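PDB 2WL9: catechol 2,3-dioxygenase from Rhodococcus sp., which probably cleaves the aromatic ring of catechols beside the diol, inserting both atoms of dioxygen, as an iron-dependent type I extradiol dioxygenase. Local coordinates for residues L108-G113 with I150-D155; A249-C254 with F283-E288; A172-F177 with A273-Y278. All coordinates share one frame; numbering follows the deposited sequence.

Interaction 1: L108-G113 with I150-D155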
loop_
_atom_site.group_PDB
_atom_site.type_symbol
_atom_site.label_atom_id
_atom_site.label_comp_id
_atom_site.label_asym_id
_atom_site.label_seq_id
_atom_site.Cartn_x
_atom_site.Cartn_y
_atom_site.Cartn_z
ATOM N N LEU C 108 17.631 -24.022 -35.082
ATOM C CA LEU C 108 16.687 -24.595 -36.041
ATOM C C LEU C 108 16.123 -23.511 -36.965
ATOM O O LEU C 108 16.677 -22.406 -37.048
ATOM C CB LEU C 108 15.562 -25.342 -35.300
ATOM C CG LEU C 108 14.649 -24.565 -34.344
ATOM C CD1 LEU C 108 13.301 -25.270 -34.208
ATOM C CD2 LEU C 108 15.287 -24.331 -32.966
ATOM N N HIS C 109 15.029 -23.821 -37.661
ATOM C CA HIS C 109 14.331 -22.834 -38.482
ATOM C C HIS C 109 12.832 -22.891 -38.252
ATOM O O HIS C 109 12.270 -23.963 -38.043
ATOM C CB HIS C 109 14.620 -23.053 -39.966
ATOM C CG HIS C 109 16.036 -22.777 -40.347
ATOM N ND1 HIS C 109 17.057 -23.666 -40.099
ATOM C CD2 HIS C 109 16.605 -21.704 -40.943
ATOM C CE1 HIS C 109 18.196 -23.155 -40.532
ATOM N NE2 HIS C 109 17.948 -21.966 -41.049
ATOM N N ASP C 110 12.175 -21.740 -38.310
ATOM C CA ASP C 110 10.718 -21.731 -38.236
ATOM C C ASP C 110 10.149 -22.148 -39.603
ATOM O O ASP C 110 10.927 -22.397 -40.531
ATOM C CB ASP C 110 10.183 -20.385 -37.699
ATOM C CG ASP C 110 10.103 -19.286 -38.752
ATOM O OD1 ASP C 110 10.438 -19.502 -39.937
ATOM O OD2 ASP C 110 9.689 -18.172 -38.363
ATOM N N PRO C 111 8.811 -22.253 -39.732
ATOM C CA PRO C 111 8.270 -22.735 -41.011
ATOM C C PRO C 111 8.486 -21.775 -42.177
ATOM O O PRO C 111 8.543 -22.217 -43.326
ATOM C CB PRO C 111 6.778 -22.904 -40.720
ATOM C CG PRO C 111 6.713 -23.125 -39.245
ATOM C CD PRO C 111 7.768 -22.214 -38.690
ATOM N N GLY C 112 8.622 -20.484 -41.879
ATOM C CA GLY C 112 8.919 -19.472 -42.890
ATOM C C GLY C 112 10.374 -19.468 -43.329
ATOM O O GLY C 112 10.760 -18.683 -44.194
ATOM N N GLY C 113 11.174 -20.345 -42.724
ATOM C CA GLY C 113 12.598 -20.457 -43.022
ATOM C C GLY C 113 13.478 -19.469 -42.273
ATOM O O GLY C 113 14.656 -19.322 -42.598
ATOM N N ILE C 150 8.895 -8.244 -33.016
ATOM C CA ILE C 150 9.249 -8.287 -34.430
ATOM C C ILE C 150 8.118 -8.834 -35.293
ATOM O O ILE C 150 7.397 -9.755 -34.887
ATOM C CB ILE C 150 10.517 -9.154 -34.679
ATOM C CG1 ILE C 150 10.336 -10.569 -34.098
ATOM C CG2 ILE C 150 11.763 -8.445 -34.126
ATOM C CD1 ILE C 150 11.512 -11.515 -34.322
ATOM N N ILE C 151 7.976 -8.265 -36.485
ATOM C CA ILE C 151 7.132 -8.859 -37.515
ATOM C C ILE C 151 8.021 -9.522 -38.559
ATOM O O ILE C 151 8.899 -8.873 -39.150
ATOM C CB ILE C 151 6.174 -7.839 -38.162
ATOM C CG1 ILE C 151 5.038 -7.513 -37.192
ATOM C CG2 ILE C 151 5.613 -8.386 -39.485
ATOM C CD1 ILE C 151 3.887 -6.711 -37.795
ATOM N N ILE C 152 7.797 -10.818 -38.763
ATOM C CA ILE C 152 8.650 -11.629 -39.634
ATOM C C ILE C 152 7.852 -12.337 -40.729
ATOM O O ILE C 152 6.636 -12.503 -40.612
ATOM C CB ILE C 152 9.512 -12.638 -38.827
ATOM C CG1 ILE C 152 8.633 -13.590 -37.999
ATOM C CG2 ILE C 152 10.528 -11.888 -37.941
ATOM C CD1 ILE C 152 9.405 -14.720 -37.327
ATOM N N ARG C 153 8.549 -12.745 -41.786
ATOM C CA ARG C 153 7.926 -13.369 -42.950
ATOM C C ARG C 153 7.464 -14.791 -42.662
ATOM O O ARG C 153 8.218 -15.612 -42.137
ATOM C CB ARG C 153 8.898 -13.351 -44.131
ATOM C CG ARG C 153 8.291 -13.711 -45.481
ATOM C CD ARG C 153 9.275 -13.398 -46.597
ATOM N NE ARG C 153 10.531 -14.123 -46.423
ATOM C CZ ARG C 153 11.678 -13.802 -47.014
ATOM N NH1 ARG C 153 11.746 -12.762 -47.835
ATOM N NH2 ARG C 153 12.766 -14.527 -46.781
ATOM N N GLU C 154 6.209 -15.071 -42.995
ATOM C CA GLU C 154 5.685 -16.426 -42.913
ATOM C C GLU C 154 4.855 -16.707 -44.154
ATOM O O GLU C 154 3.827 -16.065 -44.366
ATOM C CB GLU C 154 4.836 -16.623 -41.648
ATOM C CG GLU C 154 5.542 -16.327 -40.333
ATOM C CD GLU C 154 6.707 -17.254 -40.020
ATOM O OE1 GLU C 154 6.778 -18.377 -40.562
ATOM O OE2 GLU C 154 7.551 -16.849 -39.199
ATOM N N ASP C 155 5.308 -17.653 -44.974
ATOM C CA ASP C 155 4.545 -18.090 -46.150
ATOM C C ASP C 155 3.337 -18.948 -45.760
ATOM O O ASP C 155 2.370 -19.066 -46.524
ATOM C CB ASP C 155 5.448 -18.853 -47.130
ATOM C CG ASP C 155 5.878 -20.222 -46.603
ATOM O OD1 ASP C 155 6.233 -20.341 -45.408
ATOM O OD2 ASP C 155 5.863 -21.188 -47.395
#
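Asp-110 and Glu-154 reach toward each other tip to tip, OD2 of Asp-110 lying 2.6 Å from OE2 of Glu-154. Oxygens this close suggest that one of the acids is protonated and donates to the other. The two planes are turned 64° apart. The other oxygen of Glu-154, OE1, comes up to the backbone of Gly-112, 3.1 Å from its N. Gly-112 CA lies 3.3 Å from the same OE1, glycine having no side chain to stand between. Beside the acid pair, the CD1 methyl of Ile-152 rests 3.6 Å from Asp-110 OD2. Farther along, OD1 of Asp-155 approaches CA of Gly-112 at 3.8 Å.

The contact joins the ends of two strands from different sheets, 104-109 and 149-152, and so bridges the two halves of a chain in which the vicinal oxygen chelate (glyoxalase-like) fold occurs twice. From Asp-110 to Gly-113 the backbone makes a type I beta turn, closed by Gly-113 N to Asp-110 O at 3.0 Å.

What positions the acids lies one step out. Tyr-164 OH, on helix 157-167, hydrogen-bonds Asp-110 OD2, while Asn-114 N holds OD1 just past the turn, so both oxygens of this buried aspartate have partners. Glu-154 folds back at chi2 (-64°), which turns its CD toward the turn instead of letting the chain run straight on. Phe-163 of the same helix packs on Asp-110 and Pro-111, and Ala-160 touches Glu-154.

Interaction 2: A249-C254 with F283-E288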
loop_
_atom_site.group_PDB
_atom_site.type_symbol
_atom_site.label_atom_id
_atom_site.label_comp_id
_atom_site.label_asym_id
_atom_site.label_seq_id
_atom_site.Cartn_x
_atom_site.Cartn_y
_atom_site.Cartn_z
ATOM N N ALA C 249 0.260 1.081 -27.351
ATOM C CA ALA C 249 1.546 1.760 -27.213
ATOM C C ALA C 249 1.624 2.995 -28.106
ATOM O O ALA C 249 1.115 2.987 -29.220
ATOM C CB ALA C 249 2.671 0.806 -27.554
ATOM N N LEU C 250 2.264 4.051 -27.613
ATOM C CA LEU C 250 2.501 5.246 -28.427
ATOM C C LEU C 250 3.790 5.083 -29.223
ATOM O O LEU C 250 4.879 5.085 -28.646
ATOM C CB LEU C 250 2.574 6.499 -27.550
ATOM C CG LEU C 250 2.464 7.839 -28.279
ATOM C CD1 LEU C 250 1.076 7.999 -28.896
ATOM C CD2 LEU C 250 2.753 8.988 -27.327
ATOM N N THR C 251 3.668 4.941 -30.544
ATOM C CA THR C 251 4.816 4.558 -31.380
ATOM C C THR C 251 4.815 5.224 -32.749
ATOM O O THR C 251 3.779 5.662 -33.230
ATOM C CB THR C 251 4.867 3.026 -31.647
ATOM O OG1 THR C 251 3.924 2.678 -32.676
ATOM C CG2 THR C 251 4.597 2.189 -30.395
ATOM N N PHE C 252 5.989 5.291 -33.375
ATOM C CA PHE C 252 6.078 5.613 -34.792
ATOM C C PHE C 252 6.963 4.573 -35.483
ATOM O O PHE C 252 7.671 3.824 -34.811
ATOM C CB PHE C 252 6.562 7.055 -35.021
ATOM C CG PHE C 252 7.991 7.297 -34.639
ATOM C CD1 PHE C 252 8.982 7.336 -35.617
ATOM C CD2 PHE C 252 8.353 7.512 -33.311
ATOM C CE1 PHE C 252 10.306 7.570 -35.277
ATOM C CE2 PHE C 252 9.680 7.747 -32.966
ATOM C CZ PHE C 252 10.657 7.776 -33.954
ATOM N N TYR C 253 6.893 4.513 -36.811
ATOM C CA TYR C 253 7.675 3.563 -37.601
ATOM C C TYR C 253 8.585 4.326 -38.555
ATOM O O TYR C 253 8.100 5.123 -39.364
ATOM C CB TYR C 253 6.752 2.669 -38.433
ATOM C CG TYR C 253 5.927 1.651 -37.671
ATOM C CD1 TYR C 253 6.243 0.295 -37.735
ATOM C CD2 TYR C 253 4.810 2.035 -36.925
ATOM C CE1 TYR C 253 5.484 -0.660 -37.061
ATOM C CE2 TYR C 253 4.036 1.082 -36.242
ATOM C CZ TYR C 253 4.382 -0.269 -36.322
ATOM O OH TYR C 253 3.647 -1.237 -35.659
ATOM N N CYS C 254 9.890 4.064 -38.480
ATOM C CA CYS C 254 10.877 4.769 -39.299
ATOM C C CYS C 254 11.910 3.824 -39.911
ATOM O O CYS C 254 12.126 2.724 -39.404
ATOM C CB CYS C 254 11.573 5.873 -38.491
ATOM S SG CYS C 254 12.671 5.318 -37.149
ATOM N N PHE C 283 -5.532 6.059 -32.732
ATOM C CA PHE C 283 -5.269 7.361 -33.359
ATOM C C PHE C 283 -3.899 7.391 -34.047
ATOM O O PHE C 283 -3.092 6.479 -33.870
ATOM C CB PHE C 283 -5.411 8.517 -32.348
ATOM C CG PHE C 283 -4.409 8.481 -31.219
ATOM C CD1 PHE C 283 -4.743 7.908 -29.994
ATOM C CD2 PHE C 283 -3.139 9.031 -31.373
ATOM C CE1 PHE C 283 -3.820 7.875 -28.943
ATOM C CE2 PHE C 283 -2.210 8.995 -30.327
ATOM C CZ PHE C 283 -2.551 8.420 -29.118
ATOM N N GLY C 284 -3.652 8.442 -34.830
ATOM C CA GLY C 284 -2.377 8.617 -35.521
ATOM C C GLY C 284 -2.019 7.435 -36.400
ATOM O O GLY C 284 -2.903 6.789 -36.960
ATOM N N HIS C 285 -0.725 7.133 -36.498
ATOM C CA HIS C 285 -0.228 6.071 -37.388
ATOM C C HIS C 285 -0.662 6.312 -38.835
ATOM O O HIS C 285 -0.931 5.371 -39.594
ATOM C CB HIS C 285 -0.671 4.682 -36.912
ATOM C CG HIS C 285 0.120 4.154 -35.758
ATOM N ND1 HIS C 285 1.399 4.578 -35.475
ATOM C CD2 HIS C 285 -0.174 3.207 -34.837
ATOM C CE1 HIS C 285 1.851 3.931 -34.416
ATOM N NE2 HIS C 285 0.918 3.087 -34.014
ATOM N N ASP C 286 -0.740 7.587 -39.197
ATOM C CA ASP C 286 -1.074 7.994 -40.554
ATOM C C ASP C 286 0.074 7.606 -41.467
ATOM O O ASP C 286 1.242 7.737 -41.089
ATOM C CB ASP C 286 -1.295 9.501 -40.604
ATOM C CG ASP C 286 -2.275 9.973 -39.550
ATOM O OD1 ASP C 286 -3.493 9.774 -39.752
ATOM O OD2 ASP C 286 -1.824 10.521 -38.516
ATOM N N ASN C 287 -0.270 7.114 -42.655
ATOM C CA ASN C 287 0.720 6.724 -43.650
ATOM C C ASN C 287 1.482 7.927 -44.176
ATOM O O ASN C 287 0.886 8.942 -44.526
ATOM C CB ASN C 287 0.062 5.963 -44.804
ATOM C CG ASN C 287 -0.608 4.682 -44.344
ATOM O OD1 ASN C 287 -1.736 4.698 -43.847
ATOM N ND2 ASN C 287 0.086 3.565 -44.505
ATOM N N GLU C 288 2.804 7.813 -44.205
ATOM C CA GLU C 288 3.657 8.862 -44.738
ATOM C C GLU C 288 4.508 8.272 -45.870
ATOM O O GLU C 288 3.972 7.953 -46.936
ATOM C CB GLU C 288 4.503 9.470 -43.613
ATOM C CG GLU C 288 5.124 10.835 -43.902
ATOM C CD GLU C 288 5.778 11.446 -42.667
ATOM O OE1 GLU C 288 5.286 11.198 -41.543
ATOM O OE2 GLU C 288 6.784 12.174 -42.813
#
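The iron site of this extradiol dioxygenase lies in the second vicinal oxygen chelate sheet, and here Tyr-253, on strand 250-255, meets His-285 from the loop after 283-284. Tyr-253 is one of the four residues around the Fe(III) ion, with His-149, His-212 and Glu-263; the two histidines and the glutamate make up the facial triad familiar from this family. The weakly bonded strand about 283-284 does not pair with 250-255 directly: strand 242-243 pairs with both, and His-285 spans the gap.

The rings are edge-to-face, the Tyr-253 edge toward the His-285 face; the closest atoms are Tyr-253 CE2 and His-285 CE1, 4.0 Å apart. The ring centroids are 5.7 Å apart and the planes 70° from each other. Tyr-253 OH has its own partner in His-244 NE2, and the His-244 ring also meets that of His-285. ND1 of His-285 is hydrogen-bonded to the backbone O of Gln-240, which helps set the rotation of the ring.

Thr-251 sits at the edge of that imidazole with OG1 in its plane, 3.0 Å from His-285 CE1. The same hydroxyl is hydrogen-bonded to Glu-263 OE2, so Thr-251 is a second-shell residue holding an iron-site carboxylate while lying against His-285.

At the start of the strand the contact turns apolar, and a second subunit closes in: its Leu-220 packs on Leu-250 and its Asp-228 on Phe-283. Leu-250 crosses Phe-283 at about a right angle; chi2 (66°) places its CD1 methyl, which touches CZ of Phe-283 at 3.7 Å.

Interaction 3: A172-F177 with A273-Y278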
loop_
_atom_site.group_PDB
_atom_site.type_symbol
_atom_site.label_atom_id
_atom_site.label_comp_id
_atom_site.label_asym_id
_atom_site.label_seq_id
_atom_site.Cartn_x
_atom_site.Cartn_y
_atom_site.Cartn_z
ATOM N N ALA C 172 -3.073 -15.372 -31.367
ATOM C CA ALA C 172 -3.982 -15.637 -32.475
ATOM C C ALA C 172 -4.117 -14.361 -33.291
ATOM O O ALA C 172 -3.364 -13.398 -33.093
ATOM C CB ALA C 172 -5.346 -16.083 -31.954
ATOM N N VAL C 173 -5.083 -14.355 -34.202
ATOM C CA VAL C 173 -5.397 -13.175 -35.000
ATOM C C VAL C 173 -5.836 -12.019 -34.102
ATOM O O VAL C 173 -6.648 -12.206 -33.203
ATOM C CB VAL C 173 -6.512 -13.498 -36.013
ATOM C CG1 VAL C 173 -6.984 -12.227 -36.716
ATOM C CG2 VAL C 173 -6.029 -14.538 -37.019
ATOM N N GLU C 174 -5.292 -10.826 -34.332
ATOM C CA GLU C 174 -5.711 -9.671 -33.540
ATOM C C GLU C 174 -6.345 -8.557 -34.356
ATOM O O GLU C 174 -6.960 -7.656 -33.802
ATOM C CB GLU C 174 -4.563 -9.143 -32.678
ATOM C CG GLU C 174 -4.264 -10.039 -31.491
ATOM C CD GLU C 174 -3.313 -9.414 -30.492
ATOM O OE1 GLU C 174 -2.637 -8.430 -30.841
ATOM O OE2 GLU C 174 -3.230 -9.921 -29.359
ATOM N N TYR C 175 -6.196 -8.628 -35.673
ATOM C CA TYR C 175 -6.823 -7.656 -36.556
ATOM C C TYR C 175 -7.511 -8.348 -37.712
ATOM O O TYR C 175 -7.123 -9.450 -38.090
ATOM C CB TYR C 175 -5.776 -6.700 -37.113
ATOM C CG TYR C 175 -5.437 -5.535 -36.224
ATOM C CD1 TYR C 175 -6.057 -4.305 -36.401
ATOM C CD2 TYR C 175 -4.481 -5.653 -35.218
ATOM C CE1 TYR C 175 -5.746 -3.217 -35.595
ATOM C CE2 TYR C 175 -4.158 -4.573 -34.408
ATOM C CZ TYR C 175 -4.796 -3.361 -34.602
ATOM O OH TYR C 175 -4.484 -2.281 -33.813
ATOM N N LYS C 176 -8.543 -7.701 -38.250
ATOM C CA LYS C 176 -9.116 -8.071 -39.542
ATOM C C LYS C 176 -9.147 -6.835 -40.447
ATOM O O LYS C 176 -9.780 -5.835 -40.111
ATOM C CB LYS C 176 -10.521 -8.653 -39.373
ATOM C CG LYS C 176 -10.566 -10.019 -38.694
ATOM C CD LYS C 176 -11.967 -10.401 -38.254
ATOM C CE LYS C 176 -12.859 -10.785 -39.407
ATOM N NZ LYS C 176 -14.248 -11.090 -38.956
ATOM N N PHE C 177 -8.438 -6.903 -41.573
ATOM C CA PHE C 177 -8.404 -5.813 -42.553
ATOM C C PHE C 177 -9.071 -6.235 -43.855
ATOM O O PHE C 177 -8.939 -7.383 -44.278
ATOM C CB PHE C 177 -6.965 -5.398 -42.865
ATOM C CG PHE C 177 -6.161 -5.000 -41.662
ATOM C CD1 PHE C 177 -6.432 -3.815 -40.979
ATOM C CD2 PHE C 177 -5.103 -5.794 -41.234
ATOM C CE1 PHE C 177 -5.665 -3.442 -39.865
ATOM C CE2 PHE C 177 -4.334 -5.430 -40.130
ATOM C CZ PHE C 177 -4.616 -4.253 -39.451
ATOM N N ALA C 273 -5.511 -11.116 -20.899
ATOM C CA ALA C 273 -5.550 -12.508 -20.458
ATOM C C ALA C 273 -6.262 -13.385 -21.478
ATOM O O ALA C 273 -5.941 -14.574 -21.631
ATOM C CB ALA C 273 -6.238 -12.606 -19.110
ATOM N N GLN C 274 -7.223 -12.786 -22.181
ATOM C CA GLN C 274 -8.040 -13.509 -23.149
ATOM C C GLN C 274 -8.023 -12.825 -24.509
ATOM O O GLN C 274 -7.944 -11.603 -24.591
ATOM C CB GLN C 274 -9.469 -13.615 -22.646
ATOM C CG GLN C 274 -9.570 -14.121 -21.224
ATOM C CD GLN C 274 -10.988 -14.332 -20.813
ATOM O OE1 GLN C 274 -11.422 -13.859 -19.762
ATOM N NE2 GLN C 274 -11.738 -15.043 -21.648
ATOM N N GLN C 275 -8.109 -13.634 -25.561
ATOM C CA GLN C 275 -7.939 -13.180 -26.938
ATOM C C GLN C 275 -8.981 -12.139 -27.341
ATOM O O GLN C 275 -10.162 -12.302 -27.061
ATOM C CB GLN C 275 -7.992 -14.385 -27.883
ATOM C CG GLN C 275 -7.529 -14.130 -29.303
ATOM C CD GLN C 275 -6.097 -13.643 -29.378
ATOM O OE1 GLN C 275 -5.205 -14.132 -28.667
ATOM N NE2 GLN C 275 -5.867 -12.670 -30.249
ATOM N N GLU C 276 -8.510 -11.073 -27.992
ATOM C CA GLU C 276 -9.353 -9.981 -28.492
ATOM C C GLU C 276 -8.970 -9.706 -29.942
ATOM O O GLU C 276 -7.852 -10.015 -30.356
ATOM C CB GLU C 276 -9.105 -8.695 -27.686
ATOM C CG GLU C 276 -9.697 -8.645 -26.280
ATOM C CD GLU C 276 -9.319 -7.374 -25.508
ATOM O OE1 GLU C 276 -8.774 -6.418 -26.103
ATOM O OE2 GLU C 276 -9.584 -7.323 -24.293
ATOM N N HIS C 277 -9.873 -9.111 -30.715
ATOM C CA HIS C 277 -9.488 -8.615 -32.039
ATOM C C HIS C 277 -10.071 -7.233 -32.349
ATOM O O HIS C 277 -11.009 -6.779 -31.689
ATOM C CB HIS C 277 -9.764 -9.645 -33.159
ATOM C CG HIS C 277 -11.173 -9.642 -33.669
ATOM N ND1 HIS C 277 -12.176 -10.394 -33.095
ATOM C CD2 HIS C 277 -11.739 -9.000 -34.717
ATOM C CE1 HIS C 277 -13.302 -10.207 -33.761
ATOM N NE2 HIS C 277 -13.066 -9.359 -34.745
ATOM N N TYR C 278 -9.489 -6.569 -33.348
ATOM C CA TYR C 278 -9.800 -5.174 -33.644
ATOM C C TYR C 278 -9.961 -4.980 -35.143
ATOM O O TYR C 278 -9.522 -5.820 -35.929
ATOM C CB TYR C 278 -8.690 -4.266 -33.094
ATOM C CG TYR C 278 -8.232 -4.687 -31.712
ATOM C CD1 TYR C 278 -7.118 -5.504 -31.544
ATOM C CD2 TYR C 278 -8.936 -4.293 -30.573
ATOM C CE1 TYR C 278 -6.712 -5.919 -30.279
ATOM C CE2 TYR C 278 -8.525 -4.694 -29.295
ATOM C CZ TYR C 278 -7.411 -5.508 -29.162
ATOM O OH TYR C 278 -7.001 -5.917 -27.913
HETATM O O HOH W 1 -5.557 -10.174 -27.514
#
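Tyr-175 and Tyr-278 bridge backbone to backbone, and the contact is tightest here. The two segments run nearly parallel, 17° apart: Tyr-278 N donates to Glu-174 O at 2.8 Å, and Lys-176 N donates to Tyr-278 O at 3.1 Å. CB of Tyr-278 lies over one face of the Tyr-175 ring, offset toward the rim and 4.0 Å from CE1 of Tyr-175, a CH-pi contact.

Toward Ala-172 the segments spread and the grip weakens. Gln-275 bends at chi2 (59°), which turns its CD onto the methyl of Ala-172; its NE2 makes a weak hydrogen bond to Val-173 O, 3.1 Å. A water fills in between OE2 of Glu-174 and N of Glu-276. Beyond the bridge the partly exposed Lys-176 lays CD against His-277 CD2 at 3.8 Å, with Ala-98 of a third subunit alongside.

That subunit takes up the outward side: its Arg-47 forms a salt bridge with Glu-276, and its Gly-121 O holds His-277 ND1. Inward, Tyr-175 OH and Glu-174 OE1 are hydrogen-bonded to Ser-245 N and Asn-246 ND2 respectively, and strand 184-191 pairs with Ala-172, Glu-174 and Phe-177.

How the interactions relate
Following the chain from the N terminus, interaction 1 comes first: the turn after strand 104-109 meets the end of strand 149-152, closing a loop of 36 residues that includes strand 115-120 and tying the first sheet to the second. It is complete before the others begin. Interaction 3 opens at 172-177, interaction 2 opens at 249-254, then 273-278 closes the former and 283-288 the latter, so these two loops cross. Together they lay the long tail after strand 261-266 back on the second sheet, at two places with centres about 19 Å apart. The three contacts do not touch; nearest atoms of interactions 1 and 2 are about 6 Å apart.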